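Local coordinates for protein AlkD2 (Streptococcus mutans, PDB 6M9M) that is of unknown function but binds inosine-5'-monophosphate and belongs by fold to the HEAT-like repeat family of DNA glycosylases, at residues K154-E159 / S191-V197; I39-F44 / L65-I71; Y52-M56 / D82-V87. One frame throughout, in Å; residues are numbered along the deposited sequence. Where two conformers were deposited one is given.

Contact 1: residues K154-E159 / S191-V197; sequences KEDVSE and SKEINQV
Ser191, the N-cap of helix 192-201, meets Glu155 of the loop between helices 143-151 and 159-175, an inter-helix junction of the all-helical HEAT-like repeat fold. Its hydroxyl donates to Glu155, OG to OE1 2.6 Å, arriving on the syn side of the carboxylate. The same OG accepts from Ile194 N, closing the helix end, and a water accepting from Ser191 N donates to Glu155 OE2 at 2.7 Å. The loop carboxylate thus sits at the start of the helix, where the helix dipole would probably favour its negative charge, although Glu193 OE1, 4.5 Å from Glu155 OE1, would probably work against this. A bend at chi2 (-73°) folds Glu155 back over the cap and sets OE2 3.6 Å from Ile194 CB.

Beside this polar corner, the aliphatic part of Lys154 runs alongside Ile194 in the same direction, with CE 3.7 Å from Ile194 CD1. Lys154 O lies buried against Val197 CG2 and has no hydrogen-bond partner. Farther along, Glu159 and Gln196 cross at about a right angle, and Gln196 NE2 donates to the anti lone pair of Glu159 OE2 at 2.9 Å (N-H...O 160°), the acceptor lying near the amide plane. Between these ends Glu193 rests its CG 3.6 Å from Asp156 O; its OE2 takes a hydrogen from a water that also donates to Val157 O.

The loop keeps its shape through an Asx turn, Asp156 OD1 accepting from Ser158 N, while Asp156 OD2 forms a salt bridge with Arg123 of helix 120-129. Arg162 donates to both Asp156 O and Gln196 OE1, so one side chain of helix 159-175 holds both the loop and helix 192-201. Trp187 packs on Ile194 and Val197.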
loop_
_atom_site.group_PDB
_atom_site.type_symbol
_atom_site.label_atom_id
_atom_site.label_comp_id
_atom_site.label_asym_id
_atom_site.label_seq_id
_atom_site.Cartn_x
_atom_site.Cartn_y
_atom_site.Cartn_z
ATOM N N LYS A 154 -2.524 -16.326 2.252
ATOM C CA LYS A 154 -1.817 -17.029 3.329
ATOM C C LYS A 154 -0.760 -18.013 2.828
ATOM O O LYS A 154 0.119 -18.403 3.609
ATOM C CB LYS A 154 -2.817 -17.756 4.229
ATOM C CG LYS A 154 -3.571 -18.887 3.555
ATOM C CD LYS A 154 -4.784 -19.291 4.378
ATOM C CE LYS A 154 -5.536 -20.434 3.724
ATOM N NZ LYS A 154 -6.205 -19.993 2.461
ATOM N N GLU A 155 -0.816 -18.418 1.559
ATOM C CA GLU A 155 0.189 -19.280 0.951
ATOM C C GLU A 155 1.163 -18.498 0.063
ATOM O O GLU A 155 1.854 -19.093 -0.771
ATOM C CB GLU A 155 -0.463 -20.391 0.112
ATOM C CG GLU A 155 -1.374 -21.361 0.868
ATOM C CD GLU A 155 -0.637 -22.338 1.757
ATOM O OE1 GLU A 155 0.625 -22.375 1.742
ATOM O OE2 GLU A 155 -1.319 -23.099 2.472
ATOM N N ASP A 156 1.228 -17.175 0.212
ATOM C CA ASP A 156 2.062 -16.387 -0.683
ATOM C C ASP A 156 3.516 -16.852 -0.643
ATOM O O ASP A 156 4.063 -17.169 0.417
ATOM C CB ASP A 156 1.989 -14.907 -0.321
ATOM C CG ASP A 156 2.368 -14.014 -1.484
ATOM O OD1 ASP A 156 3.574 -13.787 -1.714
ATOM O OD2 ASP A 156 1.436 -13.555 -2.173
ATOM N N VAL A 157 4.159 -16.844 -1.808
ATOM C CA VAL A 157 5.555 -17.259 -1.890
ATOM C C VAL A 157 6.504 -16.298 -1.182
ATOM O O VAL A 157 7.611 -16.689 -0.820
ATOM C CB VAL A 157 5.991 -17.459 -3.361
ATOM C CG1 VAL A 157 5.124 -18.507 -4.059
ATOM C CG2 VAL A 157 5.982 -16.146 -4.123
ATOM N N SER A 158 6.108 -15.049 -0.965
ATOM C CA SER A 158 6.992 -14.011 -0.451
ATOM C C SER A 158 6.817 -13.832 1.051
ATOM O O SER A 158 5.710 -13.586 1.525
ATOM C CB SER A 158 6.667 -12.687 -1.147
ATOM O OG SER A 158 7.182 -11.585 -0.430
ATOM N N GLU A 159 7.922 -13.905 1.795
ATOM C CA GLU A 159 7.856 -13.668 3.236
ATOM C C GLU A 159 7.411 -12.242 3.552
ATOM O O GLU A 159 6.682 -12.004 4.522
ATOM C CB GLU A 159 9.193 -13.971 3.914
ATOM C CG GLU A 159 9.090 -13.879 5.431
ATOM C CD GLU A 159 10.325 -14.381 6.136
ATOM O OE1 GLU A 159 11.427 -14.267 5.566
ATOM O OE2 GLU A 159 10.187 -14.901 7.262
ATOM N N SER A 191 1.726 -26.092 5.158
ATOM C CA SER A 191 2.920 -25.492 4.586
ATOM C C SER A 191 3.667 -24.626 5.603
ATOM O O SER A 191 3.114 -24.158 6.602
ATOM C CB SER A 191 2.585 -24.635 3.370
ATOM O OG SER A 191 1.828 -23.516 3.762
ATOM N N LYS A 192 4.947 -24.388 5.310
ATOM C CA LYS A 192 5.713 -23.407 6.072
ATOM C C LYS A 192 5.028 -22.050 6.023
ATOM O O LYS A 192 4.909 -21.352 7.037
ATOM C CB LYS A 192 7.127 -23.319 5.478
ATOM C CG LYS A 192 8.013 -22.242 6.077
ATOM C CD LYS A 192 9.289 -22.029 5.262
ATOM C CE LYS A 192 9.006 -21.283 3.974
ATOM N NZ LYS A 192 10.263 -20.955 3.247
ATOM N N GLU A 193 4.552 -21.680 4.841
ATOM C CA GLU A 193 3.942 -20.377 4.619
ATOM C C GLU A 193 2.718 -20.172 5.496
ATOM O O GLU A 193 2.601 -19.150 6.184
ATOM C CB GLU A 193 3.566 -20.290 3.143
ATOM C CG GLU A 193 4.762 -20.168 2.197
ATOM C CD GLU A 193 5.368 -21.483 1.715
ATOM O OE1 GLU A 193 5.088 -22.573 2.278
ATOM O OE2 GLU A 193 6.124 -21.409 0.731
ATOM N N ILE A 194 1.782 -21.130 5.485
ATOM C CA ILE A 194 0.536 -20.920 6.219
ATOM C C ILE A 194 0.794 -20.893 7.722
ATOM O O ILE A 194 0.104 -20.185 8.469
ATOM C CB ILE A 194 -0.535 -21.952 5.810
ATOM C CG1 ILE A 194 -1.919 -21.461 6.239
ATOM C CG2 ILE A 194 -0.215 -23.333 6.399
ATOM C CD1 ILE A 194 -3.061 -22.316 5.743
ATOM N N ASN A 195 1.775 -21.661 8.196
ATOM C CA ASN A 195 2.080 -21.656 9.625
ATOM C C ASN A 195 2.662 -20.324 10.062
ATOM O O ASN A 195 2.347 -19.835 11.152
ATOM C CB ASN A 195 2.986 -22.828 9.978
ATOM C CG ASN A 195 2.199 -24.083 10.227
ATOM O OD1 ASN A 195 1.488 -24.192 11.221
ATOM N ND2 ASN A 195 2.296 -25.035 9.312
ATOM N N GLN A 196 3.473 -19.700 9.212
ATOM C CA GLN A 196 3.995 -18.382 9.538
ATOM C C GLN A 196 2.856 -17.373 9.688
ATOM O O GLN A 196 2.816 -16.579 10.645
ATOM C CB GLN A 196 4.970 -17.943 8.446
ATOM C CG GLN A 196 5.490 -16.559 8.681
ATOM C CD GLN A 196 6.633 -16.197 7.781
ATOM O OE1 GLN A 196 6.691 -16.621 6.621
ATOM N NE2 GLN A 196 7.574 -15.421 8.312
ATOM N N VAL A 197 1.923 -17.383 8.741
ATOM C CA VAL A 197 0.806 -16.453 8.774
ATOM C C VAL A 197 -0.095 -16.751 9.963
ATOM O O VAL A 197 -0.552 -15.832 10.653
ATOM C CB VAL A 197 0.046 -16.535 7.437
ATOM C CG1 VAL A 197 -1.235 -15.711 7.491
ATOM C CG2 VAL A 197 0.928 -16.074 6.273
HETATM O O HOH W 1 -0.635 -25.504 3.464
HETATM O O HOH W 2 3.988 -20.757 -1.457
HETATM O O HOH W 3 8.060 -19.599 0.287
HETATM O O HOH W 4 9.145 -18.168 6.579
#

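Contact 2: residues I39-F44 / L65-I71; sequences IKKLAF and LSKDKEI
Leu65, which opens the turn between helices 52-65 and 69-79, inserts its CD1 methyl among Ile39, Lys40 and Ala43 of helix 36-47, forming the close apolar part of this contact. CD1 lies 4.0 Å from Ile39 CG2 and 4.1 Å from Ala43 CB, and both methyls of Leu65 meet Lys40 CG. A second apolar touch lies at Phe44, where Ile71 CD1 approaches the ring obliquely near Phe44 CZ; Ile71 has two conformers, so this touch is less certain. Phe62 and Phe74 pack on Phe44 as well, Phe74 edge-to-face, making an aromatic cluster between the helices.

The outer side is polar and more sparsely joined. With CG beside its backbone N (chi1 -72°) and the rest of the chain extended, Lys40 passes across Leu65 and reaches Asp68 with its ammonium. NZ donates to Asp68 OD2 at 2.8 Å in a salt bridge, meeting that oxygen on its anti side, 16° out of the carboxylate plane. Glu37, one turn earlier on the same helix, forms a second salt bridge with this ammonium.

Asp68 ends a type I beta turn begun at Leu65 and N-caps helix 69-79, its OD1 accepting from Glu70 N at 2.9 Å. One carboxylate therefore divides its oxygens between cap and lysine. The methylenes of Lys40 complete the apolar surface, whereas its ammonium, probably well neutralised by two acids, ties helix 36-47 to the start of helix 69-79.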
loop_
_atom_site.group_PDB
_atom_site.type_symbol
_atom_site.label_atom_id
_atom_site.label_comp_id
_atom_site.label_asym_id
_atom_site.label_seq_id
_atom_site.Cartn_x
_atom_site.Cartn_y
_atom_site.Cartn_z
ATOM N N ILE A 39 1.321 18.488 -13.014
ATOM C CA ILE A 39 1.836 17.715 -11.886
ATOM C C ILE A 39 2.165 16.281 -12.288
ATOM O O ILE A 39 3.072 15.678 -11.707
ATOM C CB ILE A 39 0.864 17.808 -10.688
ATOM C CG1 ILE A 39 0.817 19.253 -10.179
ATOM C CG2 ILE A 39 1.278 16.873 -9.562
ATOM C CD1 ILE A 39 2.118 19.728 -9.559
ATOM N N LYS A 40 1.449 15.707 -13.265
ATOM C CA LYS A 40 1.824 14.384 -13.764
ATOM C C LYS A 40 3.240 14.394 -14.326
ATOM O O LYS A 40 4.032 13.484 -14.057
ATOM C CB LYS A 40 0.829 13.895 -14.814
ATOM C CG LYS A 40 -0.523 13.503 -14.217
ATOM C CD LYS A 40 -1.588 13.338 -15.277
ATOM C CE LYS A 40 -2.964 13.355 -14.644
ATOM N NZ LYS A 40 -4.072 13.200 -15.629
ATOM N N LYS A 41 3.570 15.416 -15.123
ATOM C CA LYS A 41 4.912 15.518 -15.689
ATOM C C LYS A 41 5.947 15.672 -14.580
ATOM O O LYS A 41 7.008 15.034 -14.610
ATOM C CB LYS A 41 4.973 16.714 -16.644
ATOM C CG LYS A 41 3.996 16.628 -17.804
ATOM C CD LYS A 41 4.020 17.889 -18.672
ATOM C CE LYS A 41 2.941 17.833 -19.730
ATOM N NZ LYS A 41 2.995 19.003 -20.636
ATOM N N LEU A 42 5.640 16.496 -13.576
ATOM C CA LEU A 42 6.545 16.656 -12.444
ATOM C C LEU A 42 6.741 15.346 -11.688
ATOM O O LEU A 42 7.867 15.013 -11.297
ATOM C CB LEU A 42 6.005 17.749 -11.522
ATOM C CG LEU A 42 6.794 17.935 -10.225
ATOM C CD1 LEU A 42 8.263 18.279 -10.487
ATOM C CD2 LEU A 42 6.128 19.004 -9.364
ATOM N N ALA A 43 5.664 14.592 -11.458
ATOM C CA ALA A 43 5.781 13.340 -10.727
ATOM C C ALA A 43 6.691 12.355 -11.456
ATOM O O ALA A 43 7.535 11.701 -10.834
ATOM C CB ALA A 43 4.388 12.742 -10.514
ATOM N N PHE A 44 6.517 12.202 -12.774
ATOM C CA PHE A 44 7.383 11.283 -13.506
ATOM C C PHE A 44 8.835 11.739 -13.468
ATOM O O PHE A 44 9.748 10.914 -13.343
ATOM C CB PHE A 44 6.905 11.103 -14.944
ATOM C CG PHE A 44 5.659 10.266 -15.072
ATOM C CD1 PHE A 44 5.628 8.969 -14.616
ATOM C CD2 PHE A 44 4.523 10.777 -15.666
ATOM C CE1 PHE A 44 4.494 8.200 -14.737
ATOM C CE2 PHE A 44 3.385 10.004 -15.801
ATOM C CZ PHE A 44 3.384 8.707 -15.340
ATOM N N LEU A 65 -2.808 11.615 -7.862
ATOM C CA LEU A 65 -3.127 11.667 -9.283
ATOM C C LEU A 65 -3.746 10.379 -9.813
ATOM O O LEU A 65 -4.038 10.291 -11.018
ATOM C CB LEU A 65 -1.837 11.905 -10.064
ATOM C CG LEU A 65 -1.149 13.253 -9.912
ATOM C CD1 LEU A 65 0.278 13.099 -10.426
ATOM C CD2 LEU A 65 -1.903 14.352 -10.652
ATOM N N SER A 66 -3.979 9.399 -8.945
ATOM C CA SER A 66 -4.239 8.030 -9.363
ATOM C C SER A 66 -5.619 7.793 -9.961
ATOM O O SER A 66 -5.861 6.665 -10.412
ATOM C CB SER A 66 -3.987 7.077 -8.193
ATOM O OG SER A 66 -4.796 7.391 -7.090
ATOM N N LYS A 67 -6.499 8.790 -10.035
ATOM C CA LYS A 67 -7.694 8.654 -10.868
ATOM C C LYS A 67 -7.327 8.418 -12.329
ATOM O O LYS A 67 -8.079 7.770 -13.073
ATOM C CB LYS A 67 -8.573 9.901 -10.732
ATOM C CG LYS A 67 -9.856 9.910 -11.538
ATOM C CD LYS A 67 -10.554 11.238 -11.330
ATOM C CE LYS A 67 -11.817 11.368 -12.156
ATOM N NZ LYS A 67 -12.466 12.697 -11.956
ATOM N N ASP A 68 -6.168 8.909 -12.759
ATOM C CA ASP A 68 -5.656 8.652 -14.105
ATOM C C ASP A 68 -5.107 7.228 -14.141
ATOM O O ASP A 68 -4.138 6.904 -13.453
ATOM C CB ASP A 68 -4.575 9.680 -14.430
ATOM C CG ASP A 68 -4.047 9.562 -15.845
ATOM O OD1 ASP A 68 -4.068 8.455 -16.421
ATOM O OD2 ASP A 68 -3.564 10.593 -16.367
ATOM N N LYS A 69 -5.743 6.372 -14.935
ATOM C CA LYS A 69 -5.372 4.968 -14.995
ATOM C C LYS A 69 -3.914 4.765 -15.396
ATOM O O LYS A 69 -3.298 3.783 -14.973
ATOM C CB LYS A 69 -6.289 4.231 -15.976
ATOM C CG LYS A 69 -7.732 4.118 -15.498
ATOM C CD LYS A 69 -8.637 3.507 -16.564
ATOM C CE LYS A 69 -10.083 3.405 -16.084
ATOM N NZ LYS A 69 -10.770 4.728 -16.055
ATOM N N GLU A 70 -3.338 5.663 -16.205
ATOM C CA GLU A 70 -1.927 5.505 -16.546
ATOM C C GLU A 70 -1.021 5.708 -15.341
ATOM O O GLU A 70 0.021 5.045 -15.230
ATOM C CB GLU A 70 -1.553 6.441 -17.681
ATOM C CG GLU A 70 -2.202 6.062 -18.993
ATOM C CD GLU A 70 -1.797 6.974 -20.135
ATOM O OE1 GLU A 70 -2.649 7.749 -20.580
ATOM O OE2 GLU A 70 -0.637 6.901 -20.587
ATOM N N ILE A 71 -1.398 6.600 -14.429
ATOM C CA ILE A 71 -0.639 6.769 -13.197
ATOM C C ILE A 71 -0.783 5.531 -12.320
ATOM O O ILE A 71 0.198 5.026 -11.757
ATOM C CB ILE A 71 -1.103 8.045 -12.464
ATOM C CG1 ILE A 71 -0.838 9.305 -13.306
ATOM C CG2 ILE A 71 -0.431 8.138 -11.100
ATOM C CD1 ILE A 71 0.622 9.690 -13.425
#

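Contact 3: residues Y52-M56 / D82-V87; sequences YQVRM and DNNWRV. With IMP (inosinic acid), chain B.
Arg55 grips Asp82 side-on, NE to OD2 at 2.9 Å and NH2 to OD1 at 3.0 Å, linking helix 52-65 to the Asx turn that leads into helix 85-102 of the HEAT-like repeat fold. Both bonds use syn lone pairs, and the guanidinium and carboxylate are nearly coplanar, 23° apart. Asp82 OD1 also accepts from Asn84 N on its anti lone pair, so the salt bridge braces the turn itself. Ser49 O, accepting from Arg55 NH1, and a water between NH2 and Asn83 OD1 further fix the guanidinium.

Asn84 N-caps the next helix, its OD1 taking Val87 N at 3.0 Å on a lone pair in the carbonyl plane. CG stands anti to the backbone N of Asn84 (chi1 180°), which carries the amide over one face of the Tyr52 ring, Asn84 ND2 3.2 Å from Tyr52 CG, off the ring centre toward the rim; Gln53 covers the opposite face. Farther into the helix interface, Val87 CG2 packs on Met56 CG, and Met56 SD touches Arg86 CB.

Extended from CG to NE, Arg86 passes the Tyr52 hydroxyl, its CD 3.4 Å from OH. Its CG lies against one face of the Trp85 ring, toward the rim, and its guanidinium rests against Trp85 CH2. The opposite face of Trp85 carries the hypoxanthine base, IMP C5 over the ring centre. His18 and Gly19 complete the nucleotide site. At its far end Arg86 holds the phosphate with two nearly straight bonds: NH2 reaches IMP O2P at 3.0 Å, and NH1 meets IMP O3P at 2.7 Å with an N-H...O angle of 169°.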
loop_
_atom_site.group_PDB
_atom_site.type_symbol
_atom_site.label_atom_id
_atom_site.label_comp_id
_atom_site.label_asym_id
_atom_site.label_seq_id
_atom_site.Cartn_x
_atom_site.Cartn_y
_atom_site.Cartn_z
ATOM N N TYR A 52 16.239 8.933 -3.039
ATOM C CA TYR A 52 15.034 8.135 -2.782
ATOM C C TYR A 52 13.941 8.964 -2.105
ATOM O O TYR A 52 12.752 8.709 -2.307
ATOM C CB TYR A 52 15.354 6.857 -2.008
ATOM C CG TYR A 52 15.558 7.019 -0.510
ATOM C CD1 TYR A 52 14.479 7.131 0.349
ATOM C CD2 TYR A 52 16.836 7.049 0.047
ATOM C CE1 TYR A 52 14.658 7.287 1.711
ATOM C CE2 TYR A 52 17.019 7.188 1.401
ATOM C CZ TYR A 52 15.936 7.304 2.238
ATOM O OH TYR A 52 16.125 7.448 3.592
ATOM N N GLN A 53 14.318 9.977 -1.320
ATOM C CA GLN A 53 13.322 10.825 -0.685
ATOM C C GLN A 53 12.516 11.622 -1.707
ATOM O O GLN A 53 11.333 11.894 -1.482
ATOM C CB GLN A 53 13.992 11.760 0.324
ATOM C CG GLN A 53 14.719 11.066 1.480
ATOM C CD GLN A 53 16.194 10.831 1.215
ATOM O OE1 GLN A 53 16.614 10.704 0.066
ATOM N NE2 GLN A 53 16.988 10.751 2.285
ATOM N N VAL A 54 13.131 12.002 -2.831
ATOM C CA VAL A 54 12.394 12.662 -3.907
ATOM C C VAL A 54 11.482 11.668 -4.620
ATOM O O VAL A 54 10.364 12.012 -5.016
ATOM C CB VAL A 54 13.369 13.384 -4.854
ATOM C CG1 VAL A 54 12.645 13.972 -6.053
ATOM C CG2 VAL A 54 14.093 14.491 -4.106
ATOM N N ARG A 55 11.914 10.407 -4.745
ATOM C CA ARG A 55 11.004 9.393 -5.261
ATOM C C ARG A 55 9.821 9.173 -4.322
ATOM O O ARG A 55 8.704 8.940 -4.787
ATOM C CB ARG A 55 11.739 8.083 -5.538
ATOM C CG ARG A 55 12.873 8.222 -6.537
ATOM C CD ARG A 55 13.186 6.925 -7.230
ATOM N NE ARG A 55 13.541 5.826 -6.333
ATOM C CZ ARG A 55 14.750 5.649 -5.811
ATOM N NH1 ARG A 55 15.724 6.520 -6.055
ATOM N NH2 ARG A 55 14.988 4.604 -5.036
ATOM N N MET A 56 10.039 9.255 -3.004
ATOM C CA MET A 56 8.920 9.196 -2.062
ATOM C C MET A 56 7.909 10.299 -2.344
ATOM O O MET A 56 6.705 10.042 -2.439
ATOM C CB MET A 56 9.434 9.299 -0.627
ATOM C CG MET A 56 10.191 8.082 -0.111
ATOM S SD MET A 56 11.031 8.345 1.466
ATOM C CE MET A 56 9.677 8.894 2.486
ATOM N N ASP A 82 10.802 -0.610 -7.180
ATOM C CA ASP A 82 11.784 0.222 -6.495
ATOM C C ASP A 82 12.570 -0.599 -5.483
ATOM O O ASP A 82 11.987 -1.361 -4.704
ATOM C CB ASP A 82 11.061 1.386 -5.806
ATOM C CG ASP A 82 11.960 2.580 -5.599
ATOM O OD1 ASP A 82 12.885 2.484 -4.764
ATOM O OD2 ASP A 82 11.751 3.599 -6.290
ATOM N N ASN A 83 13.895 -0.437 -5.493
ATOM C CA ASN A 83 14.754 -1.182 -4.576
ATOM C C ASN A 83 14.883 -0.544 -3.204
ATOM O O ASN A 83 15.615 -1.072 -2.366
ATOM C CB ASN A 83 16.134 -1.450 -5.194
ATOM C CG ASN A 83 16.975 -0.213 -5.353
ATOM O OD1 ASN A 83 16.695 0.819 -4.755
ATOM N ND2 ASN A 83 18.055 -0.327 -6.123
ATOM N N ASN A 84 14.161 0.526 -2.928
ATOM C CA ASN A 84 14.244 1.206 -1.645
ATOM C C ASN A 84 12.988 0.922 -0.827
ATOM O O ASN A 84 11.874 1.216 -1.264
ATOM C CB ASN A 84 14.443 2.704 -1.856
ATOM C CG ASN A 84 14.534 3.454 -0.563
ATOM O OD1 ASN A 84 13.521 3.717 0.084
ATOM N ND2 ASN A 84 15.759 3.797 -0.166
ATOM N N TRP A 85 13.175 0.396 0.387
ATOM C CA TRP A 85 12.033 -0.039 1.178
ATOM C C TRP A 85 11.190 1.132 1.655
ATOM O O TRP A 85 9.989 0.955 1.890
ATOM C CB TRP A 85 12.482 -0.939 2.335
ATOM C CG TRP A 85 13.245 -0.268 3.434
ATOM C CD1 TRP A 85 14.601 -0.218 3.585
ATOM C CD2 TRP A 85 12.691 0.439 4.557
ATOM N NE1 TRP A 85 14.922 0.474 4.724
ATOM C CE2 TRP A 85 13.773 0.889 5.340
ATOM C CE3 TRP A 85 11.385 0.727 4.980
ATOM C CZ2 TRP A 85 13.594 1.613 6.517
ATOM C CZ3 TRP A 85 11.214 1.456 6.145
ATOM C CH2 TRP A 85 12.310 1.891 6.897
ATOM N N ARG A 86 11.781 2.320 1.829
ATOM C CA ARG A 86 10.986 3.483 2.237
ATOM C C ARG A 86 10.069 3.934 1.107
ATOM O O ARG A 86 8.935 4.351 1.353
ATOM C CB ARG A 86 11.896 4.605 2.721
ATOM C CG ARG A 86 12.580 4.243 4.030
ATOM C CD ARG A 86 13.584 5.308 4.474
ATOM N NE ARG A 86 14.226 4.964 5.748
ATOM C CZ ARG A 86 13.672 5.130 6.942
ATOM N NH1 ARG A 86 12.474 5.678 7.062
ATOM N NH2 ARG A 86 14.325 4.754 8.027
ATOM N N VAL A 87 10.539 3.855 -0.140
ATOM C CA VAL A 87 9.661 4.119 -1.280
ATOM C C VAL A 87 8.535 3.092 -1.324
ATOM O O VAL A 87 7.379 3.435 -1.600
ATOM C CB VAL A 87 10.453 4.162 -2.602
ATOM C CG1 VAL A 87 9.506 4.369 -3.774
ATOM C CG2 VAL A 87 11.523 5.258 -2.576
HETATM P P IMP B . 11.488 5.327 10.701
HETATM O O1P IMP B . 11.245 6.202 11.913
HETATM O O2P IMP B . 12.942 4.931 10.628
HETATM O O3P IMP B . 11.100 6.145 9.387
HETATM O "O5'" IMP B . 10.588 4.036 10.872
HETATM C "C5'" IMP B . 10.538 3.032 9.868
HETATM C "C4'" IMP B . 10.567 1.672 10.508
HETATM O "O4'" IMP B . 10.306 0.728 9.645
HETATM C "C3'" IMP B . 12.077 1.363 11.093
HETATM O "O3'" IMP B . 11.979 0.666 12.408
HETATM C "C2'" IMP B . 12.617 0.606 10.252
HETATM O "O2'" IMP B . 13.691 -0.203 10.928
HETATM C "C1'" IMP B . 11.421 -0.316 9.783
HETATM N N9 IMP B . 11.516 -0.996 8.660
HETATM C C8 IMP B . 10.583 -1.570 7.861
HETATM N N7 IMP B . 11.228 -2.192 6.846
HETATM C C5 IMP B . 12.563 -2.021 7.019
HETATM C C6 IMP B . 13.646 -2.466 6.247
HETATM O O6 IMP B . 13.361 -3.243 5.052
HETATM N N1 IMP B . 14.888 -2.173 6.612
HETATM C C2 IMP B . 15.101 -1.434 7.748
HETATM N N3 IMP B . 14.035 -1.000 8.504
HETATM C C4 IMP B . 12.760 -1.288 8.149
HETATM O O HOH W 5 17.370 3.316 -4.196
#

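How the contacts relate
All three contacts are partly buried and join loops or helix starts to other helices of the same HEAT-like repeat protein. Contact 3 holds the start of helix 52-65, and contact 2 the turn that follows it; their segments alternate along the chain and their nearest atoms are about 6 Å apart. Contact 1 comes later in the chain, on the opposite side of its centre from contact 2, with centres 34 Å apart. Contact 3, closest to that centre, holds the nucleotide site and is rich in charge and flat groups. Contact 2 has the most apolar interior, whereas contact 1 relies on carboxylates, a hydroxyl, an amide and bridging waters.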